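Local coordinates for protein manganese-containing pseudocatalase (Thermus thermophilus, PDB 2V8T) that probably breaks hydrogen peroxide down to water and oxygen at a pair of manganese ions, at residues Ala22-Gln27 and Asp109-Ala114; His188-Gly193 and Leu246-Ala251; Arg231-Phe236 and Arg242-Ile247. All coordinates share one frame; numbering follows the deposited sequence.

Contact 1: residues Ala22-Gln27 and Asp109-Ala114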
ATOM      1  N   ALA A  22     -22.545  11.335   3.377  1.00  6.95           N
ATOM      2  CA  ALA A  22     -22.295  11.557   4.807  1.00  6.98           C
ATOM      3  C   ALA A  22     -21.546  10.359   5.405  1.00  6.67           C
ATOM      4  O   ALA A  22     -20.584  10.536   6.159  1.00  7.19           O
ATOM      5  CB  ALA A  22     -23.572  11.808   5.555  1.00  7.86           C
ATOM      6  N   ALA A  23     -21.998   9.146   5.083  1.00  6.73           N
ATOM      7  CA  ALA A  23     -21.317   7.949   5.572  1.00  6.64           C
ATOM      8  C   ALA A  23     -19.841   7.943   5.144  1.00  6.48           C
ATOM      9  O   ALA A  23     -18.953   7.564   5.902  1.00  6.83           O
ATOM     10  CB  ALA A  23     -22.027   6.706   5.076  1.00  7.31           C
ATOM     11  N   ALA A  24     -19.588   8.312   3.872  1.00  6.63           N
ATOM     12  CA  ALA A  24     -18.220   8.321   3.344  1.00  6.88           C
ATOM     13  C   ALA A  24     -17.344   9.291   4.096  1.00  6.76           C
ATOM     14  O   ALA A  24     -16.158   9.017   4.303  1.00  8.92           O
ATOM     15  CB  ALA A  24     -18.240   8.646   1.850  1.00  7.58           C
ATOM     16  N   ALA A  25     -17.891  10.456   4.512  1.00  6.65           N
ATOM     17  CA  ALA A  25     -17.111  11.421   5.269  1.00  6.81           C
ATOM     18  C   ALA A  25     -16.830  10.891   6.703  1.00  6.55           C
ATOM     19  O   ALA A  25     -15.729  10.990   7.219  1.00  6.89           O
ATOM     20  CB  ALA A  25     -17.847  12.765   5.334  1.00  7.77           C
ATOM     21  N   VAL A  26     -17.887  10.337   7.320  1.00  6.55           N
ATOM     22  CA  VAL A  26     -17.751   9.799   8.670  1.00  6.24           C
ATOM     23  C   VAL A  26     -16.740   8.648   8.722  1.00  6.25           C
ATOM     24  O   VAL A  26     -16.102   8.425   9.750  1.00  6.47           O
ATOM     25  CB  VAL A  26     -19.138   9.429   9.265  1.00  6.59           C
ATOM     26  CG1 VAL A  26     -18.984   8.750  10.623  1.00  7.38           C
ATOM     27  CG2 VAL A  26     -19.988  10.698   9.400  1.00  7.82           C
ATOM     28  N   GLN A  27     -16.539   7.940   7.591  1.00  6.24           N
ATOM     29  CA  GLN A  27     -15.478   6.940   7.549  1.00  6.23           C
ATOM     30  C   GLN A  27     -14.122   7.486   7.977  1.00  6.13           C
ATOM     31  O   GLN A  27     -13.319   6.725   8.517  1.00  6.26           O
ATOM     32  CB  GLN A  27     -15.372   6.300   6.161  1.00  6.37           C
ATOM     33  CG  GLN A  27     -16.443   5.277   5.830  1.00  6.57           C
ATOM     34  CD  GLN A  27     -16.334   3.907   6.462  1.00  6.20           C
ATOM     35  OE1 GLN A  27     -17.254   3.074   6.286  1.00  6.45           O
ATOM     36  NE2 GLN A  27     -15.263   3.605   7.180  1.00  6.55           N
ATOM     37  N   ASP A 109     -23.116   6.754  -8.448  1.00  7.95           N
ATOM     38  CA  ASP A 109     -22.663   8.147  -8.493  1.00  7.80           C
ATOM     39  C   ASP A 109     -22.165   8.674  -7.146  1.00  8.21           C
ATOM     40  O   ASP A 109     -21.724   9.828  -7.086  1.00 10.22           O
ATOM     41  CB  ASP A 109     -23.800   9.031  -9.020  1.00  9.28           C
ATOM     42  CG  ASP A 109     -24.179   8.711 -10.425  1.00  9.81           C
ATOM     43  OD1 ASP A 109     -23.299   8.443 -11.252  1.00 10.12           O
ATOM     44  OD2 ASP A 109     -25.396   8.777 -10.735  1.00 14.24           O
ATOM     45  N   VAL A 110     -22.229   7.898  -6.077  1.00  7.35           N
ATOM     46  CA  VAL A 110     -21.781   8.359  -4.765  1.00  7.73           C
ATOM     47  C   VAL A 110     -20.261   8.313  -4.698  1.00  7.15           C
ATOM     48  O   VAL A 110     -19.601   7.679  -5.514  1.00  8.20           O
ATOM     49  CB  VAL A 110     -22.426   7.518  -3.632  1.00  9.02           C
ATOM     50  CG1 VAL A 110     -23.948   7.632  -3.689  1.00 10.97           C
ATOM     51  CG2 VAL A 110     -21.919   6.086  -3.600  1.00 10.29           C
ATOM     52  N   ARG A 111     -19.690   8.965  -3.685  1.00  7.03           N
ATOM     53  CA  ARG A 111     -18.229   8.946  -3.538  1.00  6.97           C
ATOM     54  C   ARG A 111     -17.714   7.523  -3.304  1.00  6.66           C
ATOM     55  O   ARG A 111     -16.738   7.092  -3.945  1.00  7.53           O
ATOM     56  CB  ARG A 111     -17.769   9.843  -2.410  1.00  6.96           C
ATOM     57  CG  ARG A 111     -17.989  11.339  -2.669  1.00  6.85           C
ATOM     58  CD  ARG A 111     -17.461  12.191  -1.524  1.00  7.17           C
ATOM     59  NE  ARG A 111     -15.996  12.165  -1.458  1.00  6.86           N
ATOM     60  CZ  ARG A 111     -15.260  11.513  -0.572  1.00  6.92           C
ATOM     61  NH1 ARG A 111     -15.766  11.021   0.540  1.00  7.38           N
ATOM     62  NH2 ARG A 111     -13.950  11.392  -0.825  1.00  7.71           N
ATOM     63  N   ASN A 112     -18.343   6.822  -2.367  1.00  6.91           N
ATOM     64  CA  ASN A 112     -17.856   5.529  -1.893  1.00  6.74           C
ATOM     65  C   ASN A 112     -18.782   4.418  -2.386  1.00  6.86           C
ATOM     66  O   ASN A 112     -19.791   4.080  -1.769  1.00  7.65           O
ATOM     67  CB  ASN A 112     -17.711   5.515  -0.369  1.00  7.04           C
ATOM     68  CG  ASN A 112     -17.102   4.245   0.139  1.00  7.28           C
ATOM     69  OD1 ASN A 112     -17.238   3.180  -0.477  1.00  7.75           O
ATOM     70  ND2 ASN A 112     -16.443   4.301   1.302  1.00  8.30           N
ATOM     71  N   ALA A 113     -18.454   3.875  -3.555  1.00  6.83           N
ATOM     72  CA  ALA A 113     -19.206   2.759  -4.100  1.00  7.52           C
ATOM     73  C   ALA A 113     -18.900   1.460  -3.331  1.00  6.83           C
ATOM     74  O   ALA A 113     -19.726   0.536  -3.369  1.00  7.61           O
ATOM     75  CB  ALA A 113     -18.892   2.592  -5.609  1.00 10.01           C
ATOM     76  N   ALA A 114     -17.744   1.354  -2.702  1.00  7.04           N
ATOM     77  CA  ALA A 114     -17.381   0.153  -1.962  1.00  7.10           C
ATOM     78  C   ALA A 114     -18.396  -0.174  -0.870  1.00  6.41           C
ATOM     79  O   ALA A 114     -18.638  -1.351  -0.607  1.00  6.76           O
ATOM     80  CB  ALA A 114     -15.986   0.267  -1.383  1.00  8.21           C
TER
HETATM   81  O   HOH W   1     -15.303   6.651   2.551  1.00  9.30           O

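Contact 2: residues His188-Gly193 and Leu246-Ala251. With MN (manganese (II) ion), chain D.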
ATOM      1  N   HIS A 188      -9.739  12.432  27.011  1.00  6.74           N
ATOM      2  CA  HIS A 188      -8.500  11.696  26.774  1.00  6.80           C
ATOM      3  C   HIS A 188      -7.311  12.636  26.613  1.00  6.68           C
ATOM      4  O   HIS A 188      -6.230  12.355  27.136  1.00  6.98           O
ATOM      5  CB  HIS A 188      -8.662  10.811  25.530  1.00  6.90           C
ATOM      6  CG  HIS A 188      -9.700   9.764  25.693  1.00  6.52           C
ATOM      7  ND1 HIS A 188     -10.158   9.068  24.602  1.00  7.06           N
ATOM      8  CD2 HIS A 188     -10.377   9.346  26.806  1.00  7.19           C
ATOM      9  CE1 HIS A 188     -11.077   8.227  25.073  1.00  7.69           C
ATOM     10  NE2 HIS A 188     -11.241   8.372  26.385  1.00  7.42           N
ATOM     11  N   ALA A 189      -7.469  13.733  25.858  1.00  6.77           N
ATOM     12  CA  ALA A 189      -6.379  14.696  25.729  1.00  7.24           C
ATOM     13  C   ALA A 189      -5.993  15.268  27.076  1.00  6.77           C
ATOM     14  O   ALA A 189      -4.815  15.431  27.408  1.00  7.51           O
ATOM     15  CB  ALA A 189      -6.747  15.817  24.764  1.00  8.03           C
ATOM     16  N   ALA A 190      -7.003  15.601  27.892  1.00  7.01           N
ATOM     17  CA  ALA A 190      -6.719  16.119  29.238  1.00  7.44           C
ATOM     18  C   ALA A 190      -5.973  15.082  30.072  1.00  7.21           C
ATOM     19  O   ALA A 190      -5.073  15.440  30.844  1.00  7.90           O
ATOM     20  CB  ALA A 190      -8.044  16.522  29.921  1.00  8.47           C
ATOM     21  N   ALA A 191      -6.364  13.806  29.969  1.00  7.03           N
ATOM     22  CA  ALA A 191      -5.763  12.770  30.771  1.00  7.68           C
ATOM     23  C   ALA A 191      -4.296  12.563  30.365  1.00  7.25           C
ATOM     24  O   ALA A 191      -3.410  12.464  31.214  1.00  7.52           O
ATOM     25  CB  ALA A 191      -6.546  11.458  30.647  1.00  8.18           C
ATOM     26  N   TYR A 192      -4.036  12.482  29.055  1.00  7.39           N
ATOM     27  CA  TYR A 192      -2.652  12.364  28.612  1.00  7.31           C
ATOM     28  C   TYR A 192      -1.842  13.613  28.940  1.00  7.22           C
ATOM     29  O   TYR A 192      -0.654  13.525  29.281  1.00  7.75           O
ATOM     30  CB  TYR A 192      -2.587  12.026  27.116  1.00  7.22           C
ATOM     31  CG  TYR A 192      -3.143  10.648  26.794  1.00  7.38           C
ATOM     32  CD1 TYR A 192      -2.826   9.534  27.557  1.00  8.71           C
ATOM     33  CD2 TYR A 192      -4.003  10.456  25.714  1.00  7.80           C
ATOM     34  CE1 TYR A 192      -3.308   8.273  27.227  1.00  9.39           C
ATOM     35  CE2 TYR A 192      -4.498   9.202  25.392  1.00  8.18           C
ATOM     36  CZ  TYR A 192      -4.140   8.099  26.147  1.00  8.44           C
ATOM     37  OH  TYR A 192      -4.601   6.835  25.896  1.00 10.09           O
ATOM     38  N   GLY A 193      -2.494  14.780  28.884  1.00  7.35           N
ATOM     39  CA  GLY A 193      -1.811  15.993  29.274  1.00  7.54           C
ATOM     40  C   GLY A 193      -1.439  15.995  30.768  1.00  7.52           C
ATOM     41  O   GLY A 193      -0.326  16.390  31.135  1.00  8.28           O
ATOM     42  N   LEU A 246      -5.143   8.698  40.386  1.00  9.35           N
ATOM     43  CA  LEU A 246      -3.848   9.273  40.716  1.00  9.89           C
ATOM     44  C   LEU A 246      -3.389  10.302  39.678  1.00  9.76           C
ATOM     45  O   LEU A 246      -2.597  11.194  39.978  1.00 12.49           O
ATOM     46  CB  LEU A 246      -2.794   8.190  40.899  1.00 10.62           C
ATOM     47  CG  LEU A 246      -3.093   7.211  42.043  1.00 12.56           C
ATOM     48  CD1 LEU A 246      -1.957   6.172  42.114  1.00 16.34           C
ATOM     49  CD2 LEU A 246      -3.355   7.938  43.377  1.00 16.63           C
ATOM     50  N   ILE A 247      -3.859  10.115  38.425  1.00  9.24           N
ATOM     51  CA  ILE A 247      -3.592  11.043  37.327  1.00  9.34           C
ATOM     52  C   ILE A 247      -4.840  11.836  37.000  1.00  8.71           C
ATOM     53  O   ILE A 247      -4.778  13.045  36.736  1.00  9.20           O
ATOM     54  CB  ILE A 247      -3.053  10.294  36.083  1.00  9.81           C
ATOM     55  CG1 ILE A 247      -1.727   9.615  36.376  1.00 12.21           C
ATOM     56  CG2 ILE A 247      -2.967  11.243  34.885  1.00 11.40           C
ATOM     57  CD1 ILE A 247      -1.320   8.587  35.305  1.00 14.19           C
ATOM     58  N   TRP A 248      -5.995  11.148  36.907  1.00  8.73           N
ATOM     59  CA  TRP A 248      -7.258  11.787  36.571  1.00  8.41           C
ATOM     60  C   TRP A 248      -7.871  12.431  37.821  1.00  8.81           C
ATOM     61  O   TRP A 248      -8.664  11.809  38.542  1.00  9.53           O
ATOM     62  CB  TRP A 248      -8.229  10.811  35.901  1.00  8.43           C
ATOM     63  CG  TRP A 248      -9.437  11.477  35.357  1.00  8.31           C
ATOM     64  CD1 TRP A 248     -10.722  11.355  35.816  1.00  8.54           C
ATOM     65  CD2 TRP A 248      -9.473  12.412  34.302  1.00  8.19           C
ATOM     66  NE1 TRP A 248     -11.564  12.134  35.072  1.00  8.12           N
ATOM     67  CE2 TRP A 248     -10.826  12.811  34.130  1.00  7.96           C
ATOM     68  CE3 TRP A 248      -8.488  13.006  33.469  1.00  8.57           C
ATOM     69  CZ2 TRP A 248     -11.206  13.765  33.209  1.00  8.31           C
ATOM     70  CZ3 TRP A 248      -8.881  13.986  32.571  1.00  9.03           C
ATOM     71  CH2 TRP A 248     -10.232  14.358  32.427  1.00  8.89           C
ATOM     72  N   LYS A 249      -7.399  13.632  38.086  1.00  9.18           N
ATOM     73  CA  LYS A 249      -7.750  14.430  39.248  1.00  9.81           C
ATOM     74  C   LYS A 249      -7.494  15.869  38.898  1.00  9.83           C
ATOM     75  O   LYS A 249      -6.843  16.181  37.886  1.00 10.72           O
ATOM     76  CB  LYS A 249      -6.946  14.006  40.491  1.00 10.99           C
ATOM     77  CG  LYS A 249      -5.481  14.277  40.385  1.00 12.06           C
ATOM     78  CD  LYS A 249      -4.704  13.908  41.617  1.00 16.02           C
ATOM     79  CE  LYS A 249      -3.238  14.398  41.583  1.00 20.32           C
ATOM     80  NZ  LYS A 249      -2.326  13.976  40.374  0.70 25.52           N
ATOM     81  N   GLY A 250      -7.947  16.786  39.742  1.00 10.77           N
ATOM     82  CA  GLY A 250      -7.761  18.187  39.477  1.00 10.72           C
ATOM     83  C   GLY A 250      -8.702  18.721  38.443  1.00 10.41           C
ATOM     84  O   GLY A 250      -9.758  18.192  38.145  1.00 11.66           O
ATOM     85  N   ALA A 251      -8.307  19.842  37.858  1.00 10.39           N
ATOM     86  CA  ALA A 251      -9.228  20.658  37.083  1.00 11.10           C
ATOM     87  C   ALA A 251      -9.428  20.125  35.691  1.00  9.95           C
ATOM     88  O   ALA A 251      -8.496  19.700  34.998  1.00 10.80           O
ATOM     89  CB  ALA A 251      -8.677  22.096  36.975  1.00 13.69           C
TER
HETATM   90 MN    MN D1304      -9.782   9.129  22.403  1.00  7.11          MN
HETATM   91  O   HOH W   2     -10.328   8.348  20.443  0.25  7.17           O

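Contact 3: residues Arg231-Phe236 and Arg242-Ile247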
ATOM      1  N   ARG A 231     -16.126  15.517  32.722  1.00  8.19           N
ATOM      2  CA  ARG A 231     -15.451  15.237  33.984  1.00  8.73           C
ATOM      3  C   ARG A 231     -15.104  13.762  34.112  1.00  8.31           C
ATOM      4  O   ARG A 231     -14.311  13.426  34.988  1.00  9.41           O
ATOM      5  CB  ARG A 231     -16.357  15.624  35.170  0.60  8.99           C
ATOM      6  CG  ARG A 231     -16.724  17.087  35.147  0.60  9.29           C
ATOM      7  CD  ARG A 231     -17.480  17.520  36.341  0.60 11.55           C
ATOM      8  NE  ARG A 231     -17.782  18.947  36.221  0.60 11.54           N
ATOM      9  CZ  ARG A 231     -18.982  19.384  35.862  0.60 12.03           C
ATOM     10  NH1 ARG A 231     -20.036  18.525  35.819  0.60 14.48           N
ATOM     11  NH2 ARG A 231     -19.173  20.689  35.565  0.60 14.14           N
ATOM     12  N   ASN A 232     -15.743  12.893  33.328  1.00  8.33           N
ATOM     13  CA  ASN A 232     -15.793  11.484  33.675  1.00  8.14           C
ATOM     14  C   ASN A 232     -14.762  10.661  32.950  1.00  7.72           C
ATOM     15  O   ASN A 232     -14.725  10.614  31.707  1.00  9.18           O
ATOM     16  CB  ASN A 232     -17.178  10.930  33.290  1.00  8.91           C
ATOM     17  CG  ASN A 232     -18.297  11.551  34.081  1.00  9.58           C
ATOM     18  OD1 ASN A 232     -18.060  12.197  35.106  1.00 10.99           O
ATOM     19  ND2 ASN A 232     -19.524  11.356  33.588  1.00 10.76           N
ATOM     20  N   LEU A 233     -13.952   9.935  33.705  1.00  7.61           N
ATOM     21  CA  LEU A 233     -13.113   8.863  33.161  1.00  7.61           C
ATOM     22  C   LEU A 233     -13.711   7.587  33.706  1.00  7.48           C
ATOM     23  O   LEU A 233     -13.633   7.310  34.923  1.00  8.86           O
ATOM     24  CB  LEU A 233     -11.646   9.026  33.545  1.00  8.19           C
ATOM     25  CG  LEU A 233     -10.689   8.092  32.823  1.00  8.37           C
ATOM     26  CD1 LEU A 233     -10.590   8.430  31.319  1.00 10.30           C
ATOM     27  CD2 LEU A 233      -9.310   8.164  33.453  1.00 10.45           C
ATOM     28  N   TYR A 234     -14.404   6.820  32.869  1.00  7.60           N
ATOM     29  CA  TYR A 234     -15.038   5.569  33.268  1.00  7.55           C
ATOM     30  C   TYR A 234     -13.983   4.477  33.355  1.00  7.50           C
ATOM     31  O   TYR A 234     -13.152   4.340  32.440  1.00  8.22           O
ATOM     32  CB  TYR A 234     -16.094   5.158  32.265  1.00  7.97           C
ATOM     33  CG  TYR A 234     -17.183   6.177  32.045  1.00  8.05           C
ATOM     34  CD1 TYR A 234     -17.097   7.126  31.020  1.00  9.38           C
ATOM     35  CD2 TYR A 234     -18.290   6.243  32.862  1.00  8.55           C
ATOM     36  CE1 TYR A 234     -18.056   8.091  30.846  1.00 10.32           C
ATOM     37  CE2 TYR A 234     -19.259   7.188  32.711  1.00  9.53           C
ATOM     38  CZ  TYR A 234     -19.153   8.158  31.725  1.00 10.18           C
ATOM     39  OH  TYR A 234     -20.100   9.141  31.549  1.00 12.17           O
ATOM     40  N   ARG A 235     -14.078   3.665  34.395  1.00  7.75           N
ATOM     41  CA  ARG A 235     -13.224   2.501  34.587  1.00  7.72           C
ATOM     42  C   ARG A 235     -13.918   1.314  33.924  1.00  7.78           C
ATOM     43  O   ARG A 235     -14.862   0.724  34.495  1.00  8.79           O
ATOM     44  CB  ARG A 235     -12.965   2.264  36.079  1.00  8.27           C
ATOM     45  CG  ARG A 235     -11.965   1.161  36.330  1.00  8.61           C
ATOM     46  CD  ARG A 235     -11.712   0.917  37.837  1.00  9.68           C
ATOM     47  NE  ARG A 235     -12.858   0.322  38.518  1.00 10.56           N
ATOM     48  CZ  ARG A 235     -13.129  -1.003  38.523  1.00 10.99           C
ATOM     49  NH1 ARG A 235     -12.261  -1.872  38.066  1.00 11.17           N
ATOM     50  NH2 ARG A 235     -14.284  -1.427  39.027  1.00 12.77           N
ATOM     51  N   PHE A 236     -13.488   0.966  32.709  1.00  7.45           N
ATOM     52  CA  PHE A 236     -14.116  -0.061  31.897  1.00  7.56           C
ATOM     53  C   PHE A 236     -13.523  -1.449  32.255  1.00  7.45           C
ATOM     54  O   PHE A 236     -12.911  -2.115  31.438  1.00  7.51           O
ATOM     55  CB  PHE A 236     -13.918   0.217  30.405  1.00  7.90           C
ATOM     56  CG  PHE A 236     -14.779   1.323  29.849  1.00  7.83           C
ATOM     57  CD1 PHE A 236     -16.047   1.017  29.348  1.00  9.42           C
ATOM     58  CD2 PHE A 236     -14.339   2.646  29.733  1.00  7.84           C
ATOM     59  CE1 PHE A 236     -16.855   1.991  28.771  1.00 10.10           C
ATOM     60  CE2 PHE A 236     -15.154   3.601  29.169  1.00  8.14           C
ATOM     61  CZ  PHE A 236     -16.389   3.296  28.676  1.00  8.64           C
ATOM     62  N   ARG A 242      -7.640   0.345  39.023  1.00 10.18           N
ATOM     63  CA  ARG A 242      -8.228   1.085  40.111  1.00 10.70           C
ATOM     64  C   ARG A 242      -7.426   2.330  40.528  1.00 10.46           C
ATOM     65  O   ARG A 242      -7.885   3.032  41.465  1.00 12.16           O
ATOM     66  CB  ARG A 242      -8.501   0.189  41.289  1.00 12.14           C
ATOM     67  CG  ARG A 242      -9.664  -0.808  41.008  1.00 13.44           C
ATOM     68  CD  ARG A 242      -9.970  -1.614  42.218  1.00 16.48           C
ATOM     69  NE  ARG A 242     -11.172  -2.439  42.061  1.00 15.98           N
ATOM     70  CZ  ARG A 242     -12.441  -2.007  42.140  1.00 15.92           C
ATOM     71  NH1 ARG A 242     -12.733  -0.747  42.314  1.00 19.78           N
ATOM     72  NH2 ARG A 242     -13.455  -2.860  42.020  1.00 17.35           N
ATOM     73  N   ASP A 243      -6.324   2.652  39.840  1.00 10.42           N
ATOM     74  CA  ASP A 243      -5.485   3.802  40.217  1.00 10.00           C
ATOM     75  C   ASP A 243      -5.611   4.952  39.222  1.00  9.58           C
ATOM     76  O   ASP A 243      -4.749   5.818  39.198  1.00 10.11           O
ATOM     77  CB  ASP A 243      -4.050   3.376  40.405  1.00 10.74           C
ATOM     78  CG  ASP A 243      -3.879   2.377  41.519  1.00 11.79           C
ATOM     79  OD1 ASP A 243      -4.570   2.490  42.537  1.00 14.46           O
ATOM     80  OD2 ASP A 243      -3.011   1.467  41.393  1.00 13.09           O
ATOM     81  N   LEU A 244      -6.702   4.996  38.458  1.00  9.62           N
ATOM     82  CA  LEU A 244      -6.849   6.083  37.494  1.00  9.14           C
ATOM     83  C   LEU A 244      -6.856   7.459  38.138  1.00  8.93           C
ATOM     84  O   LEU A 244      -6.427   8.434  37.526  1.00  9.97           O
ATOM     85  CB  LEU A 244      -8.127   5.892  36.669  1.00  8.81           C
ATOM     86  CG  LEU A 244      -8.149   4.647  35.784  1.00  9.16           C
ATOM     87  CD1 LEU A 244      -9.549   4.386  35.285  1.00 10.38           C
ATOM     88  CD2 LEU A 244      -7.173   4.774  34.607  1.00 10.03           C
ATOM     89  N   GLY A 245      -7.422   7.551  39.345  1.00  9.14           N
ATOM     90  CA  GLY A 245      -7.548   8.856  40.020  1.00  9.87           C
ATOM     91  C   GLY A 245      -6.244   9.423  40.477  1.00  9.61           C
ATOM     92  O   GLY A 245      -6.224  10.574  40.899  1.00 11.26           O
ATOM     93  N   LEU A 246      -5.143   8.698  40.386  1.00  9.35           N
ATOM     94  CA  LEU A 246      -3.848   9.273  40.716  1.00  9.89           C
ATOM     95  C   LEU A 246      -3.389  10.302  39.678  1.00  9.76           C
ATOM     96  O   LEU A 246      -2.597  11.194  39.978  1.00 12.49           O
ATOM     97  CB  LEU A 246      -2.794   8.190  40.899  1.00 10.62           C
ATOM     98  CG  LEU A 246      -3.093   7.211  42.043  1.00 12.56           C
ATOM     99  CD1 LEU A 246      -1.957   6.172  42.114  1.00 16.34           C
ATOM    100  CD2 LEU A 246      -3.355   7.938  43.377  1.00 16.63           C
ATOM    101  N   ILE A 247      -3.859  10.115  38.425  1.00  9.24           N
ATOM    102  CA  ILE A 247      -3.592  11.043  37.327  1.00  9.34           C
ATOM    103  C   ILE A 247      -4.840  11.836  37.000  1.00  8.71           C
ATOM    104  O   ILE A 247      -4.778  13.045  36.736  1.00  9.20           O
ATOM    105  CB  ILE A 247      -3.053  10.294  36.083  1.00  9.81           C
ATOM    106  CG1 ILE A 247      -1.727   9.615  36.376  1.00 12.21           C
ATOM    107  CG2 ILE A 247      -2.967  11.243  34.885  1.00 11.40           C
ATOM    108  CD1 ILE A 247      -1.320   8.587  35.305  1.00 14.19           C
TER

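Contact 1: residues Ala22-Gln27 and Asp109-Ala114
Ala24 and its two partners, Arg111 and Asn112, illustrate how a one-carbon side chain lets a loop come close to a helix while the polar ends of that loop find their bonds further off. The CB of Ala24 points from the helix toward the loop 109-114 and touches it twice: it lies 3.7 Å from Arg111 NH1, approaching the guanidinium obliquely, and 3.9 Å from Asn112 CB, which itself points toward the helix. The backbones are accordingly close, with the CA atoms of Ala24 and Asn112 separated by 5.9 Å. No direct hydrogen bond crosses the contact. A water bridge takes its place: one water accepts from Asn112 ND2 at 2.9 Å and donates to Ala24 O at 3.1 Å, joining the carboxamide to a main-chain carbonyl of the helix.

The Asn112 side chain leaves with CG anti to the backbone N (chi1 -175°), which carries the carboxamide to a place where it can serve two tasks. While ND2 holds the water, OD1 caps the backbone N of His115 in the short helix 114-117. The bend of the Arg111 chain at chi3 (69°) brings NH1 to the Ala24 methyl. Its NH2 bonds to Ala128 O and to Arg111 O of the third subunit, and its own O receives NH2 of Arg111 from the second subunit, so the contact adjoins a meeting of three subunits.

Within the chain, Asn21 OD1 of the same helix 20-26 accepts the backbone N of Arg111, a further tie between helix and loop. The long helix 57-85 covers another part of helix 20-26, where Leu85 packs on Ala23, and Val77 and Ile81 pack on Val26.

Contact 2: residues His188-Gly193 and Leu246-Ala251
Trp248 lies against Ala191 and Ala190 where a connecting loop covers one helix of the ferritin-like bundle, the helix 172-200 that also supplies a manganese ligand. The tryptophan is the centre of an inverse gamma turn, closed by a weak bond of 3.0 Å from Lys249 N to Ile247 O. Its side chain sets out with CG anti to the backbone N (chi1 -171°) and brings the six-membered part of the indole up to the helix.

Ala191 receives that part of the ring from CE3 to CZ3: its CB is 3.8 Å from CE3, and its backbone N stands 3.6 Å from CZ3, obliquely to the ring. Ala190 meets the edge instead, its CB near the ring plane and 3.8 Å from CZ3. Two successive alanines thus leave the width that a bulky indole needs, and the principle is one of small residues on the helix accepting a large one from the loop. The polar corner of the indole is satisfied away from the helix, NE1 donating to Arg231 O.

Ile247 adds a smaller touch, its CG2 3.9 Å from Ala191 O. Behind it the loop is braced by Lys249, whose NZ donates to Leu246 O at 2.8 Å, tilted from the carbonyl plane.

The CB of His188 leaves the helix on the side away from the loop. Its NE2 is hydrogen-bonded to Glu69 OE1, which would steady the imidazole, and its ND1 binds manganese at 2.2 Å, sharing the ion with Glu70, Glu155 and a water.

Contact 3: residues Arg231-Phe236 and Arg242-Ile247
Leu244 packs on Leu233 and Arg235 over one face of a two-stranded parallel sheet: strand 232-235 pairs with 260-263, and the segment 242-247 belongs to the long connection between them. The tight part is apolar. Leu233 and Leu244 cross at about a right angle, CD2 of Leu233 lying 4.1 Å from CB of Leu244, while Leu244 CD1 sits 4.1 Å from Arg235 CB. Asn65 and Val261 also touch Leu244, near Asp61 of a predicted calcium site.

Toward solvent the contact becomes a stack of guanidinium groups, the buried Arg235 against the exposed Arg242. The Arg235 chain runs straight to CD and then bends at chi3 (70°), which turns its flat group onto Arg242; the planes are 24° apart and the centres 3.8 Å. The two positive charges would be expected to repel, but Asp263 pairs with Arg235 and Glu239 with Arg242, probably offsetting this. Were Arg235 cut back to an alanine, Asp263 would probably lose its salt-bridge partner and Arg242 the flat group it stacks on. The two NH2 atoms of Arg235 and Arg242, both donors, approach to 3.4 Å without a hydrogen bond.

Overall arrangement
Contact 1 lies on the opposite side of the chain's centre from the other two, some 36 Å from contact 2 between centres, while contacts 2 and 3 are only about 9 Å apart. Those two share Leu246 and Ile247 and meet directly, Trp248 CD1 standing 3.4 Å from Leu233 CB, so one loop joins the metal-bearing helix to the small parallel sheet. All three are largely buried, but contact 3 opens to solvent at Arg242. Their chemistry follows their place: contact 1 uses a water beside a subunit junction, contact 2 apolar packing behind the manganese site, and contact 3 leucines backed by stacked arginines, each paired with an acidic residue.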